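Local coordinates for protein ectonucleotide pyrophosphatase/phosphodiesterase family member 5 (Mus musculus, PDB 5VEO) that probably hydrolyses phosphodiester bonds of nucleotides as a zinc-dependent ectoenzyme, and holds zinc and AMP in its active site, at residues T222-T228 against E333-F338; P288-H292 against Y327-L331. The protein carries 1 engineered substitution. All coordinates share one frame; numbering follows the deposited sequence.

The two contacts share the connection between strands 323-324 and 338-341, and only contact 1 holds zinc ligands. In contact 1, residues 222-228 leave the central mixed sheet through strand 218-222 and lie against 333-338, the approach to the adjacent antiparallel strand 338-341. Contact 2 joins 288-292 to 327-331 and is nested along the chain inside the loop that contact 1 closes. The contact centres lie about 14 Å apart. They also touch, through a probable hydrogen bond of His335 NE2 to Asn329 O, and the segment that packs on the buried zinc loop begins just one residue after the one that makes the partly exposed polar contact.

Contact 1 (T222-T228 against E333-F338); sequences TSDHGMT and EMHPIF. With ZN (zinc ion), chain E; AMP (adenosine monophosphate), chain Q.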
ATOM      1  N   THR A 222      -2.613   4.296  -9.076  1.00  8.30           N
ATOM      2  CA  THR A 222      -2.364   4.818  -7.742  1.00  6.91           C
ATOM      3  C   THR A 222      -1.156   4.102  -7.149  1.00  7.32           C
ATOM      4  O   THR A 222      -0.312   3.566  -7.878  1.00  7.35           O
ATOM      5  CB  THR A 222      -3.663   4.739  -6.907  1.00  9.18           C
ATOM      6  OG1 THR A 222      -3.502   5.456  -5.674  1.00  9.66           O
ATOM      7  CG2 THR A 222      -4.106   3.312  -6.631  1.00 12.67           C
ATOM      8  N   SER A 223      -1.032   4.165  -5.833  1.00  6.74           N
ATOM      9  CA  SER A 223       0.101   3.585  -5.131  1.00  7.25           C
ATOM     10  C   SER A 223      -0.297   3.385  -3.676  1.00  6.70           C
ATOM     11  O   SER A 223      -1.397   3.761  -3.243  1.00  7.40           O
ATOM     12  CB  SER A 223       1.328   4.483  -5.274  1.00  7.16           C
ATOM     13  OG  SER A 223       2.494   3.883  -4.767  1.00  6.61           O
ATOM     14  N   ASP A 224       0.605   2.759  -2.935  1.00  6.80           N
ATOM     15  CA  ASP A 224       0.388   2.472  -1.527  1.00  4.73           C
ATOM     16  C   ASP A 224       0.865   3.583  -0.595  1.00  5.66           C
ATOM     17  O   ASP A 224       0.321   3.721   0.499  1.00  7.69           O
ATOM     18  CB  ASP A 224       1.046   1.142  -1.139  1.00  6.68           C
ATOM     19  CG  ASP A 224       2.506   0.997  -1.569  1.00  4.57           C
ATOM     20  OD1 ASP A 224       3.056   1.782  -2.388  1.00  5.05           O
ATOM     21  OD2 ASP A 224       3.131   0.021  -1.053  1.00  5.56           O
ATOM     22  N   HIS A 225       1.866   4.357  -0.998  1.00  5.36           N
ATOM     23  CA  HIS A 225       2.487   5.369  -0.137  1.00  6.65           C
ATOM     24  C   HIS A 225       3.560   6.096  -0.933  1.00  5.55           C
ATOM     25  O   HIS A 225       3.862   5.729  -2.086  1.00  6.59           O
ATOM     26  CB  HIS A 225       3.143   4.726   1.098  1.00  5.36           C
ATOM     27  CG  HIS A 225       4.139   3.688   0.707  1.00  6.72           C
ATOM     28  ND1 HIS A 225       5.366   4.002   0.153  1.00  6.13           N
ATOM     29  CD2 HIS A 225       4.020   2.341   0.622  1.00  6.39           C
ATOM     30  CE1 HIS A 225       5.960   2.886  -0.243  1.00  4.09           C
ATOM     31  NE2 HIS A 225       5.169   1.866   0.044  1.00  4.68           N
ATOM     32  N   GLY A 226       4.175   7.077  -0.290  1.00  5.67           N
ATOM     33  CA  GLY A 226       5.284   7.824  -0.833  1.00  5.35           C
ATOM     34  C   GLY A 226       6.617   7.370  -0.274  1.00  4.79           C
ATOM     35  O   GLY A 226       6.880   6.169  -0.105  1.00  6.59           O
ATOM     36  N   MET A 227       7.487   8.338  -0.000  1.00  4.92           N
ATOM     37  CA  MET A 227       8.853   8.029   0.401  1.00  4.52           C
ATOM     38  C   MET A 227       9.480   9.289   0.981  1.00  7.33           C
ATOM     39  O   MET A 227       9.190  10.393   0.518  1.00  7.37           O
ATOM     40  CB  MET A 227       9.673   7.534  -0.807  1.00  5.77           C
ATOM     41  CG  MET A 227      11.044   6.933  -0.506  1.00  6.74           C
ATOM     42  SD  MET A 227      10.989   5.274   0.239  1.00  6.95           S
ATOM     43  CE  MET A 227      10.326   4.309  -1.100  1.00  6.67           C
ATOM     44  N   THR A 228      10.320   9.130   1.992  1.00  5.78           N
ATOM     45  CA  THR A 228      11.024  10.269   2.570  0.73  7.14           C
ATOM     46  C   THR A 228      12.506   9.940   2.713  1.00  6.92           C
ATOM     47  O   THR A 228      12.912   8.775   2.791  1.00  6.55           O
ATOM     48  CB  THR A 228      10.407  10.742   3.914  0.73 10.79           C
ATOM     49  OG1 THR A 228      10.828  12.088   4.210  0.73 11.03           O
ATOM     50  CG2 THR A 228      10.854   9.937   5.055  0.73 12.71           C
ATOM     51  N   GLU A 333       4.640  13.544   2.494  1.00  5.55           N
ATOM     52  CA  GLU A 333       5.587  12.698   1.777  1.00  5.51           C
ATOM     53  C   GLU A 333       5.154  11.235   1.765  1.00  4.70           C
ATOM     54  O   GLU A 333       5.647  10.472   0.928  1.00  6.55           O
ATOM     55  CB  GLU A 333       6.994  12.839   2.353  1.00  6.53           C
ATOM     56  CG  GLU A 333       7.591  14.211   2.006  1.00  8.48           C
ATOM     57  CD  GLU A 333       8.992  14.475   2.455  1.00 25.38           C
ATOM     58  OE1 GLU A 333       9.729  13.543   2.756  1.00 30.26           O
ATOM     59  OE2 GLU A 333       9.359  15.680   2.502  1.00 30.20           O
ATOM     60  N   MET A 334       4.256  10.832   2.668  1.00  5.90           N
ATOM     61  CA  MET A 334       3.746   9.461   2.671  1.00  6.42           C
ATOM     62  C   MET A 334       2.581   9.258   1.712  1.00  6.28           C
ATOM     63  O   MET A 334       2.160   8.105   1.518  1.00  6.15           O
ATOM     64  CB  MET A 334       3.331   9.065   4.079  1.00  5.25           C
ATOM     65  CG  MET A 334       4.487   8.914   5.035  1.00  6.35           C
ATOM     66  SD  MET A 334       5.712   7.703   4.515  1.00  6.99           S
ATOM     67  CE  MET A 334       6.950   8.735   3.809  1.00  8.68           C
ATOM     68  N   HIS A 335       2.089  10.340   1.061  1.00  5.42           N
ATOM     69  CA  HIS A 335       0.866  10.219   0.270  1.00  5.60           C
ATOM     70  C   HIS A 335       1.154   9.770  -1.166  1.00  5.14           C
ATOM     71  O   HIS A 335       2.094  10.255  -1.803  1.00  7.47           O
ATOM     72  CB  HIS A 335       0.112  11.540   0.257  1.00  7.91           C
ATOM     73  CG  HIS A 335      -0.408  11.917   1.606  1.00  7.13           C
ATOM     74  ND1 HIS A 335      -0.878  13.173   1.909  1.00  9.94           N
ATOM     75  CD2 HIS A 335      -0.506  11.193   2.745  1.00  8.03           C
ATOM     76  CE1 HIS A 335      -1.245  13.210   3.179  1.00 11.30           C
ATOM     77  NE2 HIS A 335      -1.045  12.013   3.702  1.00 10.37           N
ATOM     78  N   PRO A 336       0.335   8.857  -1.687  1.00  5.68           N
ATOM     79  CA  PRO A 336       0.516   8.346  -3.043  1.00  6.39           C
ATOM     80  C   PRO A 336      -0.190   9.181  -4.099  1.00  5.36           C
ATOM     81  O   PRO A 336      -1.170   9.869  -3.827  1.00  8.53           O
ATOM     82  CB  PRO A 336      -0.170   6.981  -2.968  1.00  6.44           C
ATOM     83  CG  PRO A 336      -1.314   7.235  -2.025  1.00  6.88           C
ATOM     84  CD  PRO A 336      -0.763   8.189  -0.982  1.00  5.65           C
ATOM     85  N   ILE A 337       0.248   8.987  -5.344  1.00  6.61           N
ATOM     86  CA  ILE A 337      -0.482   9.509  -6.495  1.00  6.49           C
ATOM     87  C   ILE A 337      -1.848   8.845  -6.597  1.00  7.49           C
ATOM     88  O   ILE A 337      -2.049   7.688  -6.171  1.00  7.66           O
ATOM     89  CB  ILE A 337       0.254   9.279  -7.826  1.00 11.98           C
ATOM     90  CG1 ILE A 337       0.575   7.789  -7.995  1.00 10.36           C
ATOM     91  CG2 ILE A 337       1.395  10.218  -7.996  1.00 26.60           C
ATOM     92  CD1 ILE A 337       0.757   7.339  -9.408  1.00 22.26           C
ATOM     93  N   PHE A 338      -2.781   9.556  -7.228  1.00  9.06           N
ATOM     94  CA  PHE A 338      -4.042   8.962  -7.678  1.00  8.88           C
ATOM     95  C   PHE A 338      -4.513   9.681  -8.936  1.00  9.05           C
ATOM     96  O   PHE A 338      -4.711  10.905  -8.924  1.00  9.93           O
ATOM     97  CB  PHE A 338      -5.120   9.041  -6.595  1.00  9.26           C
ATOM     98  CG  PHE A 338      -6.416   8.389  -6.984  1.00  8.80           C
ATOM     99  CD1 PHE A 338      -6.712   7.110  -6.547  1.00 11.25           C
ATOM    100  CD2 PHE A 338      -7.336   9.050  -7.791  1.00 12.17           C
ATOM    101  CE1 PHE A 338      -7.914   6.494  -6.914  1.00 11.32           C
ATOM    102  CE2 PHE A 338      -8.511   8.449  -8.156  1.00 15.76           C
ATOM    103  CZ  PHE A 338      -8.804   7.162  -7.715  1.00 16.31           C
TER
HETATM  104 ZN    ZN E 502       5.127   0.117  -1.041  1.00  6.77          ZN
HETATM  105  P   AMP Q 524       6.977  -1.882   0.858  1.00  7.97           P
HETATM  106  O1P AMP Q 524       6.252  -1.868   2.170  1.00  9.16           O
HETATM  107  O2P AMP Q 524       8.442  -1.461   1.014  1.00  7.94           O
HETATM  108  O3P AMP Q 524       6.286  -1.050  -0.219  1.00  8.37           O
HETATM  109  O5' AMP Q 524       6.991  -3.383   0.302  1.00 10.53           O
HETATM  110  C5' AMP Q 524       7.128  -3.600  -1.110  1.00 11.55           C
HETATM  111  C4' AMP Q 524       7.924  -4.826  -1.460  1.00 10.46           C
HETATM  112  O4' AMP Q 524       7.112  -5.970  -1.231  1.00 15.30           O
HETATM  113  C3' AMP Q 524       8.311  -4.894  -2.939  1.00 12.73           C
HETATM  114  O3' AMP Q 524       9.689  -4.643  -3.102  1.00 20.69           O
HETATM  115  C2' AMP Q 524       7.981  -6.328  -3.367  1.00 14.89           C
HETATM  116  O2' AMP Q 524       9.028  -7.015  -3.999  1.00 22.33           O
HETATM  117  C1' AMP Q 524       7.578  -6.997  -2.069  1.00 16.30           C
HETATM  118  N9  AMP Q 524       6.521  -7.969  -2.234  1.00 15.95           N
HETATM  119  C8  AMP Q 524       5.257  -7.750  -2.635  1.00 16.93           C
HETATM  120  N7  AMP Q 524       4.569  -8.919  -2.638  1.00 15.49           N
HETATM  121  C5  AMP Q 524       5.439  -9.876  -2.220  1.00 15.19           C
HETATM  122  C6  AMP Q 524       5.390 -11.332  -1.977  1.00 16.24           C
HETATM  123  N6  AMP Q 524       4.247 -12.009  -2.191  1.00 17.62           N
HETATM  124  N1  AMP Q 524       6.502 -11.950  -1.543  1.00 17.15           N
HETATM  125  C2  AMP Q 524       7.657 -11.300  -1.316  1.00 21.77           C
HETATM  126  N3  AMP Q 524       7.788  -9.976  -1.502  1.00 19.39           N
HETATM  127  C4  AMP Q 524       6.720  -9.248  -1.960  1.00 15.36           C
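Two loop segments running in opposite directions make this largely buried contact, where strand 218-222 of the central sheet runs out into a zinc-binding loop and 333-338 leads into the neighbouring strand 338-341. At the strand end, Thr222 OG1 donates to Ile337 O at 2.7 Å, lying in the carbonyl plane with a C=O...donor angle of 156°. A first torsion of -170°, which swings OG1 away from the backbone N, takes the hydroxyl to that carbonyl and also to the ring edge of Phe338, where CD1 is 3.7 Å from OG1. A valine at Thr222 would probably leave Ile337 O without this hydroxyl donor and put a methyl group against the carbonyl. Next, Pro336 CB packs on Ser223 CB at 3.7 Å, while Ser223 OG turns to Phe21 O and Phe24 N. Such a metal-bearing loop at the end of a central-sheet strand is familiar from the alkaline phosphatase superfamily, to which this nucleotide pyrophosphatase/phosphodiesterase domain belongs. Zinc is bound by Asp224 OD2 at 2.0 Å and His225 NE2 at 2.1 Å, with Asp22 and the AMP phosphate oxygen O3P as further ligands. Behind the metal, His225 ND1 donates to Gly226 O at 2.7 Å, almost in the ring plane, which, with the zinc bond at NE2, helps fix the rotation of the imidazole. The backbone of this loop is held in turn: Gly226 N makes a weak bond to Met334 O, and Met227 N reaches Glu333 O at 3.0 Å. Gly226 lies so close to 333-338 that a beta carbon there would probably run into Glu333 O. Met334, bent along its chain, brings its methyl CE to within 3.8 Å of Thr228 N.

Contact 2 (P288-H292 against Y327-L331); sequences PERWH and YDNAL
Asp328 reaches across to Arg290 and Trp291 from the start of a type I beta turn, Asp328 to Leu331, in which its own carboxylate also forms an Asx turn. The opposing residues, 289-291, are a short 3-10 segment in the loop between strands 279-283 and 302-306. From CB, which lies 4.0 Å from Trp291 CZ2, the side chain runs to CG, set anti to the backbone N (chi1 -168°) and lying in the plane of the indole at its edge. The carboxylate stands almost perpendicular to that ring, at 89°. OD1 collects three N-H groups: Arg290 NH1 on its syn lone pair, and, from opposite faces of the carboxylate, Trp291 NE1 at 3.0 Å and the backbone N of Ala330, the latter closing the Asx turn. OD2 takes Arg290 NH2 at 2.9 Å in a nearly straight bond of 173°, completing an end-on, two-nitrogen salt bridge. Asn329 adds water-mediated links: one water joins its ND2, which also donates to Asn52 O, to Arg290 O. A second water accepts from Arg290 NH1 and donates to Asn329 OD1, 2.8 Å from the water oxygen.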
ATOM      1  N   PRO A 288      -2.517   6.942  18.988  1.00 15.51           N
ATOM      2  CA  PRO A 288      -3.494   7.915  18.479  1.00 18.07           C
ATOM      3  C   PRO A 288      -4.669   7.290  17.741  1.00 15.59           C
ATOM      4  O   PRO A 288      -4.494   6.486  16.815  1.00 15.05           O
ATOM      5  CB  PRO A 288      -2.648   8.777  17.541  1.00 16.75           C
ATOM      6  CG  PRO A 288      -1.295   8.760  18.176  1.00 19.34           C
ATOM      7  CD  PRO A 288      -1.134   7.356  18.696  1.00 17.20           C
ATOM      8  N   GLU A 289      -5.880   7.721  18.124  1.00 16.61           N
ATOM      9  CA  GLU A 289      -7.107   7.234  17.491  1.00 15.51           C
ATOM     10  C   GLU A 289      -7.115   7.494  15.995  1.00 15.91           C
ATOM     11  O   GLU A 289      -7.666   6.696  15.225  1.00 17.09           O
ATOM     12  CB  GLU A 289      -8.332   7.894  18.125  1.00 24.78           C
ATOM     13  CG  GLU A 289      -8.581   7.435  19.519  1.00 39.80           C
ATOM     14  CD  GLU A 289      -9.035   5.994  19.574  1.00 45.80           C
ATOM     15  OE1 GLU A 289      -9.638   5.518  18.587  1.00 52.82           O
ATOM     16  OE2 GLU A 289      -8.776   5.335  20.602  1.00 47.66           O
ATOM     17  N   ARG A 290      -6.531   8.618  15.562  1.00 14.99           N
ATOM     18  CA  ARG A 290      -6.636   9.000  14.160  1.00 15.28           C
ATOM     19  C   ARG A 290      -5.938   8.011  13.241  1.00 15.26           C
ATOM     20  O   ARG A 290      -6.216   8.021  12.036  1.00 16.91           O
ATOM     21  CB  ARG A 290      -6.064  10.391  13.929  1.00 14.68           C
ATOM     22  CG  ARG A 290      -4.588  10.526  14.178  1.00 15.90           C
ATOM     23  CD  ARG A 290      -4.155  11.975  13.982  1.00 17.64           C
ATOM     24  NE  ARG A 290      -2.775  12.149  14.403  1.00 16.55           N
ATOM     25  CZ  ARG A 290      -1.722  11.988  13.603  1.00 18.59           C
ATOM     26  NH1 ARG A 290      -1.880  11.686  12.317  1.00 13.94           N
ATOM     27  NH2 ARG A 290      -0.506  12.142  14.092  1.00 20.13           N
ATOM     28  N   TRP A 291      -5.042   7.170  13.773  1.00 14.04           N
ATOM     29  CA  TRP A 291      -4.380   6.143  12.971  1.00 10.27           C
ATOM     30  C   TRP A 291      -5.208   4.873  12.820  1.00 12.33           C
ATOM     31  O   TRP A 291      -4.888   4.053  11.952  1.00 11.82           O
ATOM     32  CB  TRP A 291      -3.028   5.782  13.582  1.00 10.93           C
ATOM     33  CG  TRP A 291      -1.962   6.795  13.371  1.00 11.38           C
ATOM     34  CD1 TRP A 291      -1.897   7.735  12.372  1.00  8.99           C
ATOM     35  CD2 TRP A 291      -0.774   6.968  14.153  1.00 13.21           C
ATOM     36  NE1 TRP A 291      -0.752   8.475  12.492  1.00 11.78           N
ATOM     37  CE2 TRP A 291      -0.040   8.024  13.571  1.00 11.62           C
ATOM     38  CE3 TRP A 291      -0.256   6.328  15.277  1.00 11.52           C
ATOM     39  CZ2 TRP A 291       1.175   8.472  14.100  1.00 11.33           C
ATOM     40  CZ3 TRP A 291       0.940   6.771  15.803  1.00 13.79           C
ATOM     41  CH2 TRP A 291       1.654   7.820  15.203  1.00 13.93           C
ATOM     42  N   HIS A 292      -6.251   4.691  13.632  1.00 12.53           N
ATOM     43  CA  HIS A 292      -7.135   3.524  13.517  1.00 15.12           C
ATOM     44  C   HIS A 292      -6.304   2.256  13.450  1.00 14.62           C
ATOM     45  O   HIS A 292      -6.407   1.429  12.533  1.00 15.19           O
ATOM     46  CB  HIS A 292      -8.053   3.669  12.317  1.00 18.00           C
ATOM     47  CG  HIS A 292      -8.808   4.955  12.335  1.00 17.99           C
ATOM     48  ND1 HIS A 292      -9.691   5.272  13.342  1.00 22.38           N
ATOM     49  CD2 HIS A 292      -8.754   6.034  11.522  1.00 21.62           C
ATOM     50  CE1 HIS A 292     -10.175   6.482  13.133  1.00 24.31           C
ATOM     51  NE2 HIS A 292      -9.627   6.965  12.031  1.00 21.61           N
ATOM     52  N   TYR A 327       5.911   6.004   8.032  1.00  6.39           N
ATOM     53  CA  TYR A 327       5.646   7.106   8.937  1.00  7.10           C
ATOM     54  C   TYR A 327       4.163   7.501   8.955  1.00  7.63           C
ATOM     55  O   TYR A 327       3.352   7.086   8.123  1.00  7.91           O
ATOM     56  CB  TYR A 327       6.485   8.316   8.527  1.00  7.58           C
ATOM     57  CG  TYR A 327       7.966   8.025   8.446  1.00  7.01           C
ATOM     58  CD1 TYR A 327       8.762   8.083   9.580  1.00  8.34           C
ATOM     59  CD2 TYR A 327       8.564   7.667   7.254  1.00  7.35           C
ATOM     60  CE1 TYR A 327      10.121   7.809   9.520  1.00  7.56           C
ATOM     61  CE2 TYR A 327       9.915   7.388   7.184  1.00  7.74           C
ATOM     62  CZ  TYR A 327      10.690   7.459   8.313  1.00  7.71           C
ATOM     63  OH  TYR A 327      12.030   7.172   8.238  1.00 10.48           O
ATOM     64  N   ASP A 328       3.833   8.332   9.948  1.00  7.11           N
ATOM     65  CA  ASP A 328       2.538   8.986  10.095  1.00  7.34           C
ATOM     66  C   ASP A 328       1.874   9.262   8.744  1.00  5.03           C
ATOM     67  O   ASP A 328       2.459   9.937   7.881  1.00  6.81           O
ATOM     68  CB  ASP A 328       2.767  10.287  10.868  1.00  9.18           C
ATOM     69  CG  ASP A 328       1.500  10.953  11.347  1.00 10.44           C
ATOM     70  OD1 ASP A 328       0.402  10.654  10.864  1.00 10.83           O
ATOM     71  OD2 ASP A 328       1.643  11.826  12.224  1.00 15.18           O
ATOM     72  N   ASN A 329       0.633   8.772   8.561  1.00  7.16           N
ATOM     73  CA  ASN A 329      -0.068   8.965   7.297  1.00  8.20           C
ATOM     74  C   ASN A 329      -0.574  10.390   7.100  1.00  5.84           C
ATOM     75  O   ASN A 329      -1.107  10.691   6.028  1.00  9.46           O
ATOM     76  CB  ASN A 329      -1.235   7.981   7.159  1.00  8.97           C
ATOM     77  CG  ASN A 329      -2.315   8.193   8.194  1.00  9.71           C
ATOM     78  OD1 ASN A 329      -2.056   8.612   9.331  1.00 11.14           O
ATOM     79  ND2 ASN A 329      -3.544   7.891   7.808  1.00 10.10           N
ATOM     80  N   ALA A 330      -0.454  11.265   8.100  1.00  7.99           N
ATOM     81  CA  ALA A 330      -0.769  12.668   7.873  1.00  9.70           C
ATOM     82  C   ALA A 330       0.317  13.382   7.080  1.00  8.58           C
ATOM     83  O   ALA A 330       0.087  14.486   6.585  1.00 11.14           O
ATOM     84  CB  ALA A 330      -0.973  13.378   9.209  1.00 15.21           C
ATOM     85  N   LEU A 331       1.497  12.796   6.983  1.00  8.26           N
ATOM     86  CA  LEU A 331       2.618  13.452   6.329  1.00  7.24           C
ATOM     87  C   LEU A 331       2.452  13.424   4.819  1.00  8.02           C
ATOM     88  O   LEU A 331       2.249  12.355   4.221  1.00  8.47           O
ATOM     89  CB  LEU A 331       3.916  12.764   6.717  1.00  8.05           C
ATOM     90  CG  LEU A 331       4.310  12.868   8.182  1.00  9.58           C
ATOM     91  CD1 LEU A 331       5.366  11.836   8.495  1.00 11.00           C
ATOM     92  CD2 LEU A 331       4.837  14.259   8.502  1.00 15.01           C
TER
HETATM   93  O   HOH W   1      -6.007   7.450   9.412  1.00 15.27           O
HETATM   94  O   HOH W   2      -3.922  10.462  10.424  1.00 20.76           O